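Local coordinates for glycosyl hydrolase, family 38 (Enterococcus faecalis, PDB 3LVT), which probably hydrolyses alpha-mannosidic linkages in carbohydrates, as a calcium-containing glycoside hydrolase of family 38, at residues Y10-S15 and L228-V233; A206-W211 and E251-Y256; A523-N528 and I592-N597. All coordinates share one frame; numbering follows the deposited sequence.

Interaction 1. Residues Y10-S15 and L228-V233; sequences YIVSHS and LMMNGV
Bends at chi2 (-57°) and chi3 (-71°) fold the selenomethionine M230 back toward H14, while a chi1 of 73° sets the H14 ring between its own backbone N and carbonyl carbon. The side chains cross at about a right angle, and M230 CE sits 3.3 Å from the centroid of the H14 ring, almost on the ring normal: a CH-pi contact over one face. At the ring edge, ND1 makes a weak bond of 3.2 Å to N231 O, the same oxygen that accepts H14 N at 2.9 Å, so one carbonyl takes the H14 backbone N-H and, weakly, the imidazole. The strands run parallel, with V12 N giving to M229 O and N231 N to V12 O. On the face carrying H14 and M230, V12 CG2 meets L228 CD2 at 3.9 Å. On the other, I11 and M229 lie side by side, CG1 to CG 3.9 Å, and I11 CG2 rests on N231 CB. Strand 7-15 is the middle of the three-strand parallel sheet in the family 38 N-terminal domain, between strands 226-233 and 256-260. Helix 263-272 packs against Y10, L228 and M230, and helix 204-221 receives M229 through W211, K214, L215 and V218.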
loop_
_atom_site.group_PDB
_atom_site.type_symbol
_atom_site.label_atom_id
_atom_site.label_comp_id
_atom_site.label_asym_id
_atom_site.label_seq_id
_atom_site.Cartn_x
_atom_site.Cartn_y
_atom_site.Cartn_z
ATOM N N TYR A 10 15.432 -2.693 35.756
ATOM C CA TYR A 10 16.217 -2.282 34.602
ATOM C C TYR A 10 15.729 -0.916 34.124
ATOM O O TYR A 10 14.634 -0.805 33.582
ATOM C CB TYR A 10 16.127 -3.333 33.483
ATOM C CG TYR A 10 16.483 -4.750 33.927
ATOM C CD1 TYR A 10 17.635 -5.379 33.464
ATOM C CD2 TYR A 10 15.666 -5.449 34.817
ATOM C CE1 TYR A 10 17.971 -6.673 33.882
ATOM C CE2 TYR A 10 15.980 -6.732 35.243
ATOM C CZ TYR A 10 17.133 -7.349 34.779
ATOM O OH TYR A 10 17.445 -8.622 35.219
ATOM N N ILE A 11 16.517 0.131 34.353
ATOM C CA ILE A 11 16.181 1.441 33.814
ATOM C C ILE A 11 16.738 1.607 32.405
ATOM O O ILE A 11 17.953 1.679 32.207
ATOM C CB ILE A 11 16.658 2.616 34.719
ATOM C CG1 ILE A 11 15.791 2.728 35.975
ATOM C CG2 ILE A 11 16.579 3.942 33.976
ATOM C CD1 ILE A 11 16.396 2.062 37.149
ATOM N N VAL A 12 15.838 1.678 31.432
ATOM C CA VAL A 12 16.202 1.819 30.033
ATOM C C VAL A 12 15.849 3.204 29.498
ATOM O O VAL A 12 14.681 3.619 29.472
ATOM C CB VAL A 12 15.543 0.717 29.168
ATOM C CG1 VAL A 12 15.766 0.981 27.691
ATOM C CG2 VAL A 12 16.086 -0.647 29.559
ATOM N N SER A 13 16.885 3.903 29.064
ATOM C CA SER A 13 16.765 5.245 28.552
ATOM C C SER A 13 16.452 5.190 27.070
ATOM O O SER A 13 17.036 4.393 26.340
ATOM C CB SER A 13 18.058 6.023 28.803
ATOM O OG SER A 13 18.183 6.353 30.175
ATOM N N HIS A 14 15.518 6.039 26.647
ATOM C CA HIS A 14 15.041 6.089 25.272
ATOM C C HIS A 14 14.350 7.431 25.028
ATOM O O HIS A 14 14.013 8.145 25.975
ATOM C CB HIS A 14 14.060 4.936 25.023
ATOM C CG HIS A 14 12.723 5.132 25.666
ATOM N ND1 HIS A 14 12.577 5.457 26.998
ATOM C CD2 HIS A 14 11.471 5.053 25.161
ATOM C CE1 HIS A 14 11.291 5.576 27.283
ATOM N NE2 HIS A 14 10.599 5.331 26.187
ATOM N N SER A 15 14.125 7.771 23.766
ATOM C CA SER A 15 13.448 9.027 23.436
ATOM C C SER A 15 11.934 8.927 23.614
ATOM O O SER A 15 11.310 7.949 23.202
ATOM C CB SER A 15 13.799 9.479 22.018
ATOM O OG SER A 15 14.015 8.360 21.174
ATOM N N LEU A 228 11.032 -3.728 34.376
ATOM C CA LEU A 228 11.448 -2.765 33.374
ATOM C C LEU A 228 10.949 -1.404 33.781
ATOM O O LEU A 228 9.802 -1.236 34.200
ATOM C CB LEU A 228 10.912 -3.115 31.997
ATOM C CG LEU A 228 11.811 -2.751 30.807
ATOM C CD1 LEU A 228 11.042 -2.875 29.499
ATOM C CD2 LEU A 228 12.453 -1.365 30.907
HETATM N N MSE A 229 11.837 -0.433 33.654
HETATM C CA MSE A 229 11.548 0.913 34.025
HETATM C C MSE A 229 12.091 1.784 32.909
HETATM O O MSE A 229 13.289 2.005 32.817
HETATM C CB MSE A 229 12.239 1.222 35.345
HETATM C CG MSE A 229 11.913 2.578 35.914
HETATM SE SE MSE A 229 10.179 2.549 36.785
HETATM C CE MSE A 229 10.726 1.820 38.529
HETATM N N MSE A 230 11.204 2.270 32.055
HETATM C CA MSE A 230 11.600 3.129 30.955
HETATM C C MSE A 230 12.009 4.511 31.436
HETATM O O MSE A 230 11.333 5.124 32.265
HETATM C CB MSE A 230 10.465 3.253 29.945
HETATM C CG MSE A 230 9.993 1.924 29.384
HETATM SE SE MSE A 230 11.441 0.929 28.533
HETATM C CE MSE A 230 11.676 2.048 26.955
ATOM N N ASN A 231 13.129 4.997 30.917
ATOM C CA ASN A 231 13.494 6.385 31.137
ATOM C C ASN A 231 13.434 7.250 29.879
ATOM O O ASN A 231 14.312 7.193 29.023
ATOM C CB ASN A 231 14.851 6.530 31.809
ATOM C CG ASN A 231 15.085 7.947 32.284
ATOM O OD1 ASN A 231 15.841 8.705 31.673
ATOM N ND2 ASN A 231 14.389 8.330 33.346
ATOM N N GLY A 232 12.385 8.056 29.798
ATOM C CA GLY A 232 12.163 8.931 28.657
ATOM C C GLY A 232 13.048 10.150 28.756
ATOM O O GLY A 232 13.436 10.553 29.854
ATOM N N VAL A 233 13.382 10.726 27.607
ATOM C CA VAL A 233 14.241 11.902 27.565
ATOM C C VAL A 233 13.717 12.986 26.632
ATOM O O VAL A 233 13.002 12.700 25.655
ATOM C CB VAL A 233 15.707 11.555 27.155
ATOM C CG1 VAL A 233 16.665 11.608 28.364
ATOM C CG2 VAL A 233 15.762 10.214 26.493
#

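Interaction 2. Residues A206-W211 and E251-Y256; sequences AAIAFW and ELFPEY. With CA (calcium ion), chain B.
This is apolar packing of helix 204-221 against the last turn of helix 242-252 and the calcium-binding loop after it, all within the family 38 N-terminal domain. The branched tip of L252 supplies the first half: both L252 methyls press on I208 CG1 from one side, L252 CD1 at 3.7 Å and L252 CD2 at 3.8 Å, and L252 CD1 also reaches A207 CB at 4.0 Å. The ring of F253 supplies the second. With CG anti to the carbonyl carbon (chi1 -62°), the ring extends toward helix 204-221, where F253 CZ comes to 3.8 Å from I208 O. That oxygen lies at the ring edge, in its plane; W211 CB also touches the ring, 3.7 Å from F253 CE2. F253 is also where the backbone leaves helical geometry. Its carbonyl O binds the calcium ion at 2.4 Å, as does Y256 O, and N250 belongs to the same site. One residue therefore faces two ways, its ring into the packing and its backbone toward the metal. Y256 opens strand 256-260, and its OH is hydrogen-bonded to E219 farther along helix 204-221. W211 also meets the ring of F258 on strand 256-260.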
loop_
_atom_site.group_PDB
_atom_site.type_symbol
_atom_site.label_atom_id
_atom_site.label_comp_id
_atom_site.label_asym_id
_atom_site.label_seq_id
_atom_site.Cartn_x
_atom_site.Cartn_y
_atom_site.Cartn_z
ATOM N N ALA A 206 12.017 12.282 49.248
ATOM C CA ALA A 206 11.211 12.332 48.016
ATOM C C ALA A 206 11.386 11.086 47.142
ATOM O O ALA A 206 10.414 10.428 46.804
ATOM C CB ALA A 206 11.547 13.580 47.222
ATOM N N ALA A 207 12.628 10.766 46.798
ATOM C CA ALA A 207 12.922 9.599 45.983
ATOM C C ALA A 207 12.322 8.313 46.565
ATOM O O ALA A 207 11.668 7.561 45.845
ATOM C CB ALA A 207 14.422 9.464 45.770
ATOM N N ILE A 208 12.520 8.071 47.861
ATOM C CA ILE A 208 11.946 6.880 48.507
ATOM C C ILE A 208 10.470 6.695 48.131
ATOM O O ILE A 208 10.104 5.663 47.576
ATOM C CB ILE A 208 12.152 6.888 50.039
ATOM C CG1 ILE A 208 13.635 6.686 50.372
ATOM C CG2 ILE A 208 11.317 5.804 50.721
ATOM C CD1 ILE A 208 14.044 7.189 51.750
ATOM N N ALA A 209 9.640 7.699 48.404
ATOM C CA ALA A 209 8.216 7.653 48.033
ATOM C C ALA A 209 8.016 7.558 46.517
ATOM O O ALA A 209 7.221 6.732 46.037
ATOM C CB ALA A 209 7.474 8.850 48.579
ATOM N N PHE A 210 8.725 8.413 45.778
ATOM C CA PHE A 210 8.711 8.361 44.336
ATOM C C PHE A 210 8.958 6.920 43.860
ATOM O O PHE A 210 8.093 6.361 43.190
ATOM C CB PHE A 210 9.722 9.338 43.713
ATOM C CG PHE A 210 9.813 9.231 42.208
ATOM C CD1 PHE A 210 9.018 10.031 41.391
ATOM C CD2 PHE A 210 10.675 8.307 41.606
ATOM C CE1 PHE A 210 9.090 9.935 40.001
ATOM C CE2 PHE A 210 10.754 8.203 40.205
ATOM C CZ PHE A 210 9.958 9.022 39.405
ATOM N N TRP A 211 10.104 6.326 44.222
ATOM C CA TRP A 211 10.408 4.961 43.795
ATOM C C TRP A 211 9.415 3.953 44.321
ATOM O O TRP A 211 8.983 3.088 43.580
ATOM C CB TRP A 211 11.850 4.527 44.099
ATOM C CG TRP A 211 12.836 5.190 43.210
ATOM C CD1 TRP A 211 13.877 5.990 43.593
ATOM C CD2 TRP A 211 12.849 5.175 41.780
ATOM N NE1 TRP A 211 14.549 6.460 42.488
ATOM C CE2 TRP A 211 13.929 5.981 41.363
ATOM C CE3 TRP A 211 12.054 4.558 40.809
ATOM C CZ2 TRP A 211 14.238 6.178 40.016
ATOM C CZ3 TRP A 211 12.358 4.758 39.471
ATOM C CH2 TRP A 211 13.444 5.555 39.087
ATOM N N GLU A 251 21.232 2.854 46.998
ATOM C CA GLU A 251 21.439 3.171 48.413
ATOM C C GLU A 251 20.158 2.880 49.196
ATOM O O GLU A 251 20.214 2.379 50.308
ATOM C CB GLU A 251 21.745 4.663 48.618
ATOM C CG GLU A 251 23.121 5.218 48.216
ATOM C CD GLU A 251 23.241 6.737 48.550
ATOM O OE1 GLU A 251 23.324 7.092 49.760
ATOM O OE2 GLU A 251 23.241 7.577 47.607
ATOM N N LEU A 252 19.008 3.210 48.615
ATOM C CA LEU A 252 17.742 3.257 49.354
ATOM C C LEU A 252 17.074 1.940 49.630
ATOM O O LEU A 252 16.462 1.774 50.681
ATOM C CB LEU A 252 16.740 4.146 48.635
ATOM C CG LEU A 252 17.153 5.609 48.425
ATOM C CD1 LEU A 252 16.092 6.311 47.589
ATOM C CD2 LEU A 252 17.388 6.338 49.748
ATOM N N PHE A 253 17.159 1.014 48.679
ATOM C CA PHE A 253 16.437 -0.260 48.780
ATOM C C PHE A 253 17.340 -1.495 48.831
ATOM O O PHE A 253 18.110 -1.775 47.907
ATOM C CB PHE A 253 15.406 -0.384 47.655
ATOM C CG PHE A 253 14.336 0.669 47.703
ATOM C CD1 PHE A 253 13.216 0.500 48.502
ATOM C CD2 PHE A 253 14.460 1.840 46.959
ATOM C CE1 PHE A 253 12.225 1.486 48.552
ATOM C CE2 PHE A 253 13.488 2.833 47.003
ATOM C CZ PHE A 253 12.369 2.661 47.794
ATOM N N PRO A 254 17.253 -2.234 49.931
ATOM C CA PRO A 254 18.022 -3.462 50.075
ATOM C C PRO A 254 17.434 -4.610 49.248
ATOM O O PRO A 254 18.183 -5.494 48.829
ATOM C CB PRO A 254 17.922 -3.775 51.572
ATOM C CG PRO A 254 16.657 -3.061 52.060
ATOM C CD PRO A 254 16.381 -1.936 51.091
ATOM N N GLU A 255 16.118 -4.595 49.020
ATOM C CA GLU A 255 15.461 -5.637 48.221
ATOM C C GLU A 255 15.307 -5.288 46.733
ATOM O O GLU A 255 14.714 -6.051 45.970
ATOM C CB GLU A 255 14.120 -6.088 48.847
ATOM C CG GLU A 255 12.901 -5.247 48.503
ATOM C CD GLU A 255 12.589 -4.136 49.532
ATOM O OE1 GLU A 255 13.479 -3.288 49.845
ATOM O OE2 GLU A 255 11.425 -4.105 50.004
ATOM N N TYR A 256 15.851 -4.146 46.329
ATOM C CA TYR A 256 15.815 -3.729 44.933
ATOM C C TYR A 256 17.196 -3.373 44.444
ATOM O O TYR A 256 17.914 -2.638 45.098
ATOM C CB TYR A 256 14.882 -2.530 44.745
ATOM C CG TYR A 256 13.428 -2.861 44.985
ATOM C CD1 TYR A 256 12.652 -3.464 43.987
ATOM C CD2 TYR A 256 12.837 -2.600 46.208
ATOM C CE1 TYR A 256 11.332 -3.784 44.206
ATOM C CE2 TYR A 256 11.516 -2.914 46.436
ATOM C CZ TYR A 256 10.766 -3.504 45.431
ATOM O OH TYR A 256 9.446 -3.807 45.668
HETATM CA CA CA B . 19.894 -2.019 46.376
#

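Interaction 3. Residues A523-N528 and I592-N597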
loop_
_atom_site.group_PDB
_atom_site.type_symbol
_atom_site.label_atom_id
_atom_site.label_comp_id
_atom_site.label_asym_id
_atom_site.label_seq_id
_atom_site.Cartn_x
_atom_site.Cartn_y
_atom_site.Cartn_z
ATOM N N ALA A 523 -23.370 -4.794 -24.953
ATOM C CA ALA A 523 -24.373 -3.896 -24.395
ATOM C C ALA A 523 -25.580 -3.797 -25.285
ATOM O O ALA A 523 -25.485 -3.954 -26.504
ATOM C CB ALA A 523 -23.792 -2.528 -24.172
ATOM N N GLN A 524 -26.725 -3.538 -24.673
ATOM C CA GLN A 524 -27.907 -3.192 -25.430
ATOM C C GLN A 524 -28.455 -1.877 -24.872
ATOM O O GLN A 524 -29.148 -1.848 -23.859
ATOM C CB GLN A 524 -28.923 -4.351 -25.536
ATOM C CG GLN A 524 -29.069 -5.258 -24.345
ATOM C CD GLN A 524 -27.804 -6.040 -23.978
ATOM O OE1 GLN A 524 -27.470 -6.162 -22.798
ATOM N NE2 GLN A 524 -27.111 -6.576 -24.976
ATOM N N PRO A 525 -28.097 -0.773 -25.537
ATOM C CA PRO A 525 -28.264 0.628 -25.099
ATOM C C PRO A 525 -29.699 1.078 -24.948
ATOM O O PRO A 525 -29.964 2.063 -24.244
ATOM C CB PRO A 525 -27.617 1.425 -26.232
ATOM C CG PRO A 525 -26.726 0.438 -26.934
ATOM C CD PRO A 525 -27.407 -0.867 -26.836
ATOM N N ALA A 526 -30.619 0.380 -25.613
ATOM C CA ALA A 526 -32.005 0.819 -25.641
ATOM C C ALA A 526 -32.611 0.712 -24.259
ATOM O O ALA A 526 -33.526 1.451 -23.921
ATOM C CB ALA A 526 -32.806 0.000 -26.633
ATOM N N THR A 527 -32.093 -0.212 -23.462
ATOM C CA THR A 527 -32.615 -0.425 -22.126
ATOM C C THR A 527 -31.560 -0.160 -21.031
ATOM O O THR A 527 -31.831 -0.379 -19.844
ATOM C CB THR A 527 -33.236 -1.845 -21.983
ATOM O OG1 THR A 527 -32.364 -2.827 -22.560
ATOM C CG2 THR A 527 -34.597 -1.913 -22.696
ATOM N N ASN A 528 -30.383 0.339 -21.433
ATOM C CA ASN A 528 -29.246 0.560 -20.510
ATOM C C ASN A 528 -28.800 -0.705 -19.807
ATOM O O ASN A 528 -28.615 -0.714 -18.585
ATOM C CB ASN A 528 -29.571 1.603 -19.450
ATOM C CG ASN A 528 -29.807 2.970 -20.027
ATOM O OD1 ASN A 528 -29.119 3.401 -20.952
ATOM N ND2 ASN A 528 -30.764 3.678 -19.462
ATOM N N ILE A 592 -27.701 8.655 -18.535
ATOM C CA ILE A 592 -26.985 7.424 -18.878
ATOM C C ILE A 592 -26.657 7.413 -20.372
ATOM O O ILE A 592 -27.551 7.527 -21.203
ATOM C CB ILE A 592 -27.877 6.162 -18.624
ATOM C CG1 ILE A 592 -28.602 6.226 -17.267
ATOM C CG2 ILE A 592 -27.090 4.862 -18.841
ATOM C CD1 ILE A 592 -27.704 6.069 -16.086
ATOM N N THR A 593 -25.388 7.237 -20.718
ATOM C CA THR A 593 -24.999 7.145 -22.124
ATOM C C THR A 593 -24.130 5.920 -22.317
ATOM O O THR A 593 -23.192 5.719 -21.552
ATOM C CB THR A 593 -24.217 8.406 -22.552
ATOM O OG1 THR A 593 -24.982 9.571 -22.212
ATOM C CG2 THR A 593 -23.923 8.412 -24.064
ATOM N N ASN A 594 -24.452 5.092 -23.312
ATOM C CA ASN A 594 -23.548 4.020 -23.747
ATOM C C ASN A 594 -22.405 4.657 -24.512
ATOM O O ASN A 594 -22.639 5.301 -25.521
ATOM C CB ASN A 594 -24.273 2.998 -24.638
ATOM C CG ASN A 594 -23.315 1.971 -25.267
ATOM O OD1 ASN A 594 -22.821 1.064 -24.599
ATOM N ND2 ASN A 594 -23.057 2.122 -26.561
ATOM N N LYS A 595 -21.178 4.485 -24.037
ATOM C CA LYS A 595 -20.037 5.155 -24.624
ATOM C C LYS A 595 -19.280 4.275 -25.575
ATOM O O LYS A 595 -18.668 4.765 -26.515
ATOM C CB LYS A 595 -19.067 5.636 -23.548
ATOM C CG LYS A 595 -19.483 6.911 -22.822
ATOM C CD LYS A 595 -19.585 8.117 -23.746
ATOM C CE LYS A 595 -19.713 9.409 -22.951
ATOM N NZ LYS A 595 -20.538 10.430 -23.669
ATOM N N GLU A 596 -19.288 2.974 -25.325
ATOM C CA GLU A 596 -18.556 2.036 -26.161
ATOM C C GLU A 596 -19.319 0.731 -26.155
ATOM O O GLU A 596 -19.825 0.322 -25.106
ATOM C CB GLU A 596 -17.139 1.839 -25.627
ATOM N N ASN A 597 -19.449 0.103 -27.327
ATOM C CA ASN A 597 -20.135 -1.196 -27.451
ATOM C C ASN A 597 -19.489 -2.033 -28.534
ATOM O O ASN A 597 -19.524 -1.686 -29.720
ATOM C CB ASN A 597 -21.624 -1.023 -27.754
ATOM C CG ASN A 597 -22.451 -2.295 -27.482
ATOM O OD1 ASN A 597 -21.970 -3.276 -26.896
ATOM N ND2 ASN A 597 -23.721 -2.264 -27.899
#
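Residues 523-528 run antiparallel past strand 592-597, with A523 opposite N597 and N528 opposite I592, by way of a type I beta turn from Q524 to T527 and an N528 with left-handed helical backbone angles (58°/48°). Strand 592-597 has a classic beta bulge, where K595 and E596 both face S603 of the adjoining strand. The setting is the C-terminal beta-rich region, whose family belongs to the galactose mutarotase clan; strand 591-597 is an outermost strand of one antiparallel sheet, and strand 523-524 pairs with strand 529-531 in another. No backbone pairing joins the two segments directly. Instead the side-chain amide of N597 bridges them: a chi1 of -163° swings it away from its own N and out to A523. There N597 OD1 accepts A523 N at 2.8 Å, and N597 ND2 gives to A523 O, also at 2.8 Å. Both polar backbone atoms of A523 are thus gripped by one flat group, much as a neighbouring strand would grip them, although ND2 stands above the carbonyl plane of A523. The same amide runs beside the A523 methyl, with CB 3.4 Å from N597 OD1. A523 also touches M530 of strand 529-531 and A602 of strand 601-613. Farther along, the P525 ring crosses N594 obliquely, CB to CB 4.0 Å, and turns its CD toward N597 ND2. N594 packs on Y604 as well. Just after the turn, N528, whose backbone bonds to I539, meets I592. Here the N528 amide lies across the branch of the isoleucine: I592 CG2 comes to 3.3 Å from N528 OD1 and 3.5 Å from N528 CG, with I592 CB 3.9 Å from N528 ND2.

Interactions 1 and 2 belong to the same N-terminal domain and adjoin, their centres about 17 Å apart. Selenomethionine M229 joins them, its CE lying 3.5 Å from W211 CZ3, and their segments alternate along the chain. Both are partly buried, interaction 1 the more so. It is built on parallel backbone bonds within a sheet; interaction 2 packs side chains of a helix against those of a helix end and its following loop, without polar bonds between its segments, beside a calcium ion held by carbonyls. Interaction 3 lies on the opposite side of the chain's centre, about 67 Å from interaction 1 between centres. It is a surface contact where a side-chain amide, rather than paired strands, links two antiparallel sheets.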